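Local coordinates for chaperone SycD (Chlamydia pneumoniae, PDB 4NRH), which probably acts as a cytosolic type III secretion chaperone of the LcrH/SycD family that works with the gatekeeper CopN to direct translocator secretion, at residues M7-A19 and F53-E66. Numbering follows the deposited sequence.
Sequences MSHLNYLLEKIAA and FKISSEDLEKVYKE
Phe-53 offers one face of its ring to Ile-17, whose CG2 methyl lies 3.8 Å from the ring centroid in a CH-pi contact, while the CG1-CD1 arm of Ile-17 packs by CB and CG of Phe-53. A flat aromatic suits such a branched neighbour. Ile-55 continues the apolar strip: its CD1 meets Ile-17 CD1, and its CG2 approaches Leu-13 CD1. Asp-59 OD1 accepts a hydrogen bond from His-9 NE2 (2.9 Å, 158°), lying close to the imidazole plane, but the donor stands well above the carboxylate plane. With CG anti to its backbone N (chi1 -159°), His-9 enters as a knob between Asp-59, Lys-62, Val-63 and Glu-66. Lys-62, extended beyond CG, lays CD 3.7 Å from the centroid of the His-9 ring, its aliphatic stem a lid over one face. Small, beta-branched Val-63 suits the point where its CA comes within 5.6 Å of Leu-10 CA; its CG2 lies 3.9 Å from Leu-13 CD1. Glu-66 OE2 accepts from His-9 N at 2.7 Å through its syn lone pair, and OE1 takes a weak bond from Leu-10 N (3.4 Å). With the Ser-8 N-cap, which takes Asn-11 N, this carboxylate serves first-turn amides that no earlier turn can satisfy, probably favoured by the helix dipole. Helix 9-19 thus crosses helix 57-66 at 134°, consistent with an N-terminal helix packing on the tetratricopeptide-repeat-like body of an LcrH/SycD chaperone.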
loop_
_atom_site.group_PDB
_atom_site.type_symbol
_atom_site.label_atom_id
_atom_site.label_comp_id
_atom_site.label_asym_id
_atom_site.label_seq_id
_atom_site.Cartn_x
_atom_site.Cartn_y
_atom_site.Cartn_z
ATOM N N MET D 7 -10.634 20.367 3.850
ATOM C CA MET D 7 -9.689 19.257 3.898
ATOM C C MET D 7 -8.428 19.624 4.675
ATOM O O MET D 7 -7.814 20.662 4.428
ATOM C CB MET D 7 -9.316 18.805 2.484
ATOM C CG MET D 7 -8.114 17.871 2.429
ATOM S SD MET D 7 -7.701 17.316 0.762
ATOM C CE MET D 7 -9.060 16.199 0.428
ATOM N N SER D 8 -8.053 18.764 5.616
ATOM C CA SER D 8 -6.845 18.961 6.408
ATOM C C SER D 8 -5.603 18.877 5.526
ATOM O O SER D 8 -5.599 18.178 4.513
ATOM C CB SER D 8 -6.769 17.930 7.535
ATOM O OG SER D 8 -6.165 16.728 7.088
ATOM N N HIS D 9 -4.554 19.598 5.912
ATOM C CA HIS D 9 -3.317 19.622 5.137
ATOM C C HIS D 9 -2.667 18.242 5.082
ATOM O O HIS D 9 -1.985 17.908 4.112
ATOM C CB HIS D 9 -2.337 20.642 5.718
ATOM C CG HIS D 9 -1.291 21.091 4.746
ATOM N ND1 HIS D 9 -1.589 21.811 3.609
ATOM C CD2 HIS D 9 0.053 20.917 4.739
ATOM C CE1 HIS D 9 -0.475 22.063 2.945
ATOM N NE2 HIS D 9 0.536 21.532 3.609
ATOM N N LEU D 10 -2.872 17.451 6.131
ATOM C CA LEU D 10 -2.346 16.092 6.186
ATOM C C LEU D 10 -2.925 15.247 5.056
ATOM O O LEU D 10 -2.195 14.555 4.348
ATOM C CB LEU D 10 -2.653 15.442 7.535
ATOM C CG LEU D 10 -2.258 13.968 7.665
ATOM C CD1 LEU D 10 -0.775 13.777 7.375
ATOM C CD2 LEU D 10 -2.618 13.425 9.038
ATOM N N ASN D 11 -4.243 15.312 4.897
ATOM C CA ASN D 11 -4.924 14.571 3.843
ATOM C C ASN D 11 -4.510 15.067 2.465
ATOM O O ASN D 11 -4.409 14.285 1.520
ATOM C CB ASN D 11 -6.441 14.682 4.008
ATOM C CG ASN D 11 -6.955 13.902 5.199
ATOM O OD1 ASN D 11 -6.520 12.780 5.452
ATOM N ND2 ASN D 11 -7.886 14.493 5.938
ATOM N N TYR D 12 -4.272 16.370 2.356
ATOM C CA TYR D 12 -3.763 16.957 1.123
ATOM C C TYR D 12 -2.419 16.353 0.732
ATOM O O TYR D 12 -2.197 16.014 -0.429
ATOM C CB TYR D 12 -3.632 18.476 1.262
ATOM C CG TYR D 12 -2.774 19.115 0.191
ATOM C CD1 TYR D 12 -3.298 19.417 -1.058
ATOM C CD2 TYR D 12 -1.441 19.427 0.436
ATOM C CE1 TYR D 12 -2.516 20.001 -2.039
ATOM C CE2 TYR D 12 -0.652 20.011 -0.537
ATOM C CZ TYR D 12 -1.195 20.297 -1.772
ATOM O OH TYR D 12 -0.414 20.879 -2.744
ATOM N N LEU D 13 -1.532 16.221 1.712
ATOM C CA LEU D 13 -0.199 15.677 1.478
ATOM C C LEU D 13 -0.250 14.208 1.072
ATOM O O LEU D 13 0.408 13.802 0.115
ATOM C CB LEU D 13 0.673 15.845 2.725
ATOM C CG LEU D 13 1.097 17.278 3.055
ATOM C CD1 LEU D 13 1.821 17.330 4.392
ATOM C CD2 LEU D 13 1.964 17.852 1.943
ATOM N N LEU D 14 -1.030 13.419 1.803
ATOM C CA LEU D 14 -1.153 11.991 1.526
ATOM C C LEU D 14 -1.711 11.719 0.131
ATOM O O LEU D 14 -1.229 10.833 -0.574
ATOM C CB LEU D 14 -2.029 11.317 2.582
ATOM C CG LEU D 14 -1.460 11.324 4.004
ATOM C CD1 LEU D 14 -2.392 10.599 4.958
ATOM C CD2 LEU D 14 -0.073 10.702 4.030
ATOM N N GLU D 15 -2.726 12.481 -0.264
ATOM C CA GLU D 15 -3.310 12.339 -1.594
ATOM C C GLU D 15 -2.322 12.790 -2.665
ATOM O O GLU D 15 -2.219 12.176 -3.726
ATOM C CB GLU D 15 -4.610 13.137 -1.705
ATOM C CG GLU D 15 -5.742 12.611 -0.837
ATOM C CD GLU D 15 -7.063 13.293 -1.133
ATOM O OE1 GLU D 15 -7.046 14.389 -1.733
ATOM O OE2 GLU D 15 -8.119 12.735 -0.765
ATOM N N LYS D 16 -1.609 13.874 -2.376
ATOM C CA LYS D 16 -0.568 14.386 -3.262
ATOM C C LYS D 16 0.506 13.329 -3.516
ATOM O O LYS D 16 0.905 13.096 -4.658
ATOM C CB LYS D 16 0.053 15.652 -2.667
ATOM C CG LYS D 16 1.075 16.344 -3.553
ATOM C CD LYS D 16 1.379 17.741 -3.029
ATOM C CE LYS D 16 2.514 18.400 -3.794
ATOM N NZ LYS D 16 3.774 17.611 -3.720
ATOM N N ILE D 17 0.967 12.694 -2.442
ATOM C CA ILE D 17 1.979 11.646 -2.535
ATOM C C ILE D 17 1.450 10.403 -3.251
ATOM O O ILE D 17 2.107 9.860 -4.139
ATOM C CB ILE D 17 2.492 11.239 -1.138
ATOM C CG1 ILE D 17 3.218 12.410 -0.473
ATOM C CG2 ILE D 17 3.413 10.034 -1.237
ATOM C CD1 ILE D 17 3.504 12.191 0.998
ATOM N N ALA D 18 0.258 9.960 -2.857
ATOM C CA ALA D 18 -0.362 8.772 -3.439
ATOM C C ALA D 18 -0.571 8.927 -4.940
ATOM O O ALA D 18 -0.329 7.994 -5.708
ATOM C CB ALA D 18 -1.686 8.475 -2.752
ATOM N N ALA D 19 -1.035 10.103 -5.347
ATOM C CA ALA D 19 -1.285 10.387 -6.753
ATOM C C ALA D 19 -0.027 10.212 -7.600
ATOM O O ALA D 19 -0.061 9.559 -8.639
ATOM C CB ALA D 19 -1.840 11.794 -6.920
ATOM N N PHE D 53 9.692 12.189 0.058
ATOM C CA PHE D 53 8.442 12.653 -0.540
ATOM C C PHE D 53 8.463 14.155 -0.802
ATOM O O PHE D 53 7.449 14.738 -1.192
ATOM C CB PHE D 53 7.253 12.297 0.356
ATOM C CG PHE D 53 6.980 10.823 0.448
ATOM C CD1 PHE D 53 7.007 10.029 -0.686
ATOM C CD2 PHE D 53 6.701 10.231 1.670
ATOM C CE1 PHE D 53 6.758 8.671 -0.605
ATOM C CE2 PHE D 53 6.452 8.872 1.757
ATOM C CZ PHE D 53 6.480 8.092 0.618
ATOM N N LYS D 54 9.623 14.769 -0.581
ATOM C CA LYS D 54 9.832 16.196 -0.832
ATOM C C LYS D 54 8.832 17.071 -0.081
ATOM O O LYS D 54 8.275 18.015 -0.642
ATOM C CB LYS D 54 9.769 16.493 -2.333
ATOM C CG LYS D 54 10.741 15.674 -3.166
ATOM C CD LYS D 54 12.180 15.959 -2.765
ATOM C CE LYS D 54 12.562 17.401 -3.049
ATOM N NZ LYS D 54 13.962 17.693 -2.636
ATOM N N ILE D 55 8.610 16.751 1.189
ATOM C CA ILE D 55 7.703 17.522 2.027
ATOM C C ILE D 55 8.467 18.622 2.757
ATOM O O ILE D 55 9.469 18.356 3.419
ATOM C CB ILE D 55 6.984 16.628 3.055
ATOM C CG1 ILE D 55 6.234 15.497 2.350
ATOM C CG2 ILE D 55 6.033 17.451 3.910
ATOM C CD1 ILE D 55 5.620 14.490 3.298
ATOM N N SER D 56 8.004 19.861 2.626
ATOM C CA SER D 56 8.665 20.980 3.285
ATOM C C SER D 56 8.392 20.945 4.784
ATOM O O SER D 56 7.380 20.397 5.224
ATOM C CB SER D 56 8.200 22.311 2.694
ATOM O OG SER D 56 6.846 22.570 3.023
ATOM N N SER D 57 9.296 21.530 5.563
ATOM C CA SER D 57 9.140 21.573 7.012
ATOM C C SER D 57 7.950 22.444 7.400
ATOM O O SER D 57 7.345 22.251 8.455
ATOM C CB SER D 57 10.416 22.092 7.676
ATOM O OG SER D 57 10.573 23.484 7.458
ATOM N N GLU D 58 7.623 23.403 6.541
ATOM C CA GLU D 58 6.445 24.237 6.732
ATOM C C GLU D 58 5.173 23.401 6.625
ATOM O O GLU D 58 4.209 23.624 7.358
ATOM C CB GLU D 58 6.417 25.378 5.712
ATOM C CG GLU D 58 7.631 26.296 5.763
ATOM C CD GLU D 58 8.743 25.851 4.830
ATOM O OE1 GLU D 58 9.127 24.663 4.878
ATOM O OE2 GLU D 58 9.236 26.692 4.050
ATOM N N ASP D 59 5.177 22.443 5.701
ATOM C CA ASP D 59 4.048 21.535 5.527
ATOM C C ASP D 59 3.818 20.681 6.769
ATOM O O ASP D 59 2.680 20.486 7.193
ATOM C CB ASP D 59 4.259 20.639 4.305
ATOM C CG ASP D 59 4.048 21.376 2.998
ATOM O OD1 ASP D 59 3.294 22.373 2.992
ATOM O OD2 ASP D 59 4.633 20.959 1.976
ATOM N N LEU D 60 4.902 20.167 7.343
ATOM C CA LEU D 60 4.808 19.339 8.542
ATOM C C LEU D 60 4.331 20.157 9.736
ATOM O O LEU D 60 3.613 19.650 10.598
ATOM C CB LEU D 60 6.153 18.684 8.859
ATOM C CG LEU D 60 6.620 17.575 7.914
ATOM C CD1 LEU D 60 7.796 16.826 8.519
ATOM C CD2 LEU D 60 5.481 16.619 7.600
ATOM N N GLU D 61 4.742 21.421 9.785
ATOM C CA GLU D 61 4.326 22.314 10.859
ATOM C C GLU D 61 2.818 22.542 10.827
ATOM O O GLU D 61 2.168 22.570 11.873
ATOM C CB GLU D 61 5.065 23.649 10.775
ATOM C CG GLU D 61 4.810 24.564 11.962
ATOM C CD GLU D 61 5.120 23.902 13.293
ATOM O OE1 GLU D 61 6.146 23.197 13.389
ATOM O OE2 GLU D 61 4.335 24.086 14.245
ATOM N N LYS D 62 2.272 22.718 9.627
ATOM C CA LYS D 62 0.830 22.867 9.459
ATOM C C LYS D 62 0.104 21.646 10.009
ATOM O O LYS D 62 -0.907 21.767 10.701
ATOM C CB LYS D 62 0.459 23.061 7.986
ATOM C CG LYS D 62 0.909 24.376 7.374
ATOM C CD LYS D 62 0.522 24.431 5.902
ATOM C CE LYS D 62 0.949 25.735 5.249
ATOM N NZ LYS D 62 0.659 25.735 3.787
ATOM N N VAL D 63 0.637 20.470 9.695
ATOM C CA VAL D 63 0.074 19.212 10.165
ATOM C C VAL D 63 0.203 19.094 11.683
ATOM O O VAL D 63 -0.699 18.594 12.355
ATOM C CB VAL D 63 0.760 18.006 9.486
ATOM C CG1 VAL D 63 0.214 16.701 10.032
ATOM C CG2 VAL D 63 0.562 18.067 7.978
ATOM N N TYR D 64 1.326 19.566 12.217
ATOM C CA TYR D 64 1.557 19.539 13.659
ATOM C C TYR D 64 0.501 20.342 14.410
ATOM O O TYR D 64 -0.003 19.904 15.445
ATOM C CB TYR D 64 2.950 20.070 13.997
ATOM C CG TYR D 64 3.254 20.047 15.479
ATOM C CD1 TYR D 64 3.345 18.845 16.169
ATOM C CD2 TYR D 64 3.441 21.226 16.190
ATOM C CE1 TYR D 64 3.620 18.816 17.523
ATOM C CE2 TYR D 64 3.717 21.207 17.546
ATOM C CZ TYR D 64 3.805 19.999 18.207
ATOM O OH TYR D 64 4.077 19.971 19.555
ATOM N N LYS D 65 0.182 21.524 13.891
ATOM C CA LYS D 65 -0.839 22.374 14.492
ATOM C C LYS D 65 -2.206 21.696 14.454
ATOM O O LYS D 65 -2.989 21.814 15.395
ATOM C CB LYS D 65 -0.894 23.731 13.790
ATOM C CG LYS D 65 0.286 24.636 14.118
ATOM C CD LYS D 65 0.209 25.955 13.368
ATOM C CE LYS D 65 -1.052 26.720 13.734
ATOM N NZ LYS D 65 -1.209 27.954 12.916
ATOM N N GLU D 66 -2.488 20.992 13.360
ATOM C CA GLU D 66 -3.738 20.250 13.227
ATOM C C GLU D 66 -3.868 19.196 14.321
ATOM O O GLU D 66 -4.933 19.034 14.919
ATOM C CB GLU D 66 -3.830 19.586 11.850
ATOM C CG GLU D 66 -3.880 20.559 10.686
ATOM C CD GLU D 66 -4.094 19.863 9.355
ATOM O OE1 GLU D 66 -3.613 18.722 9.195
ATOM O OE2 GLU D 66 -4.741 20.457 8.468
#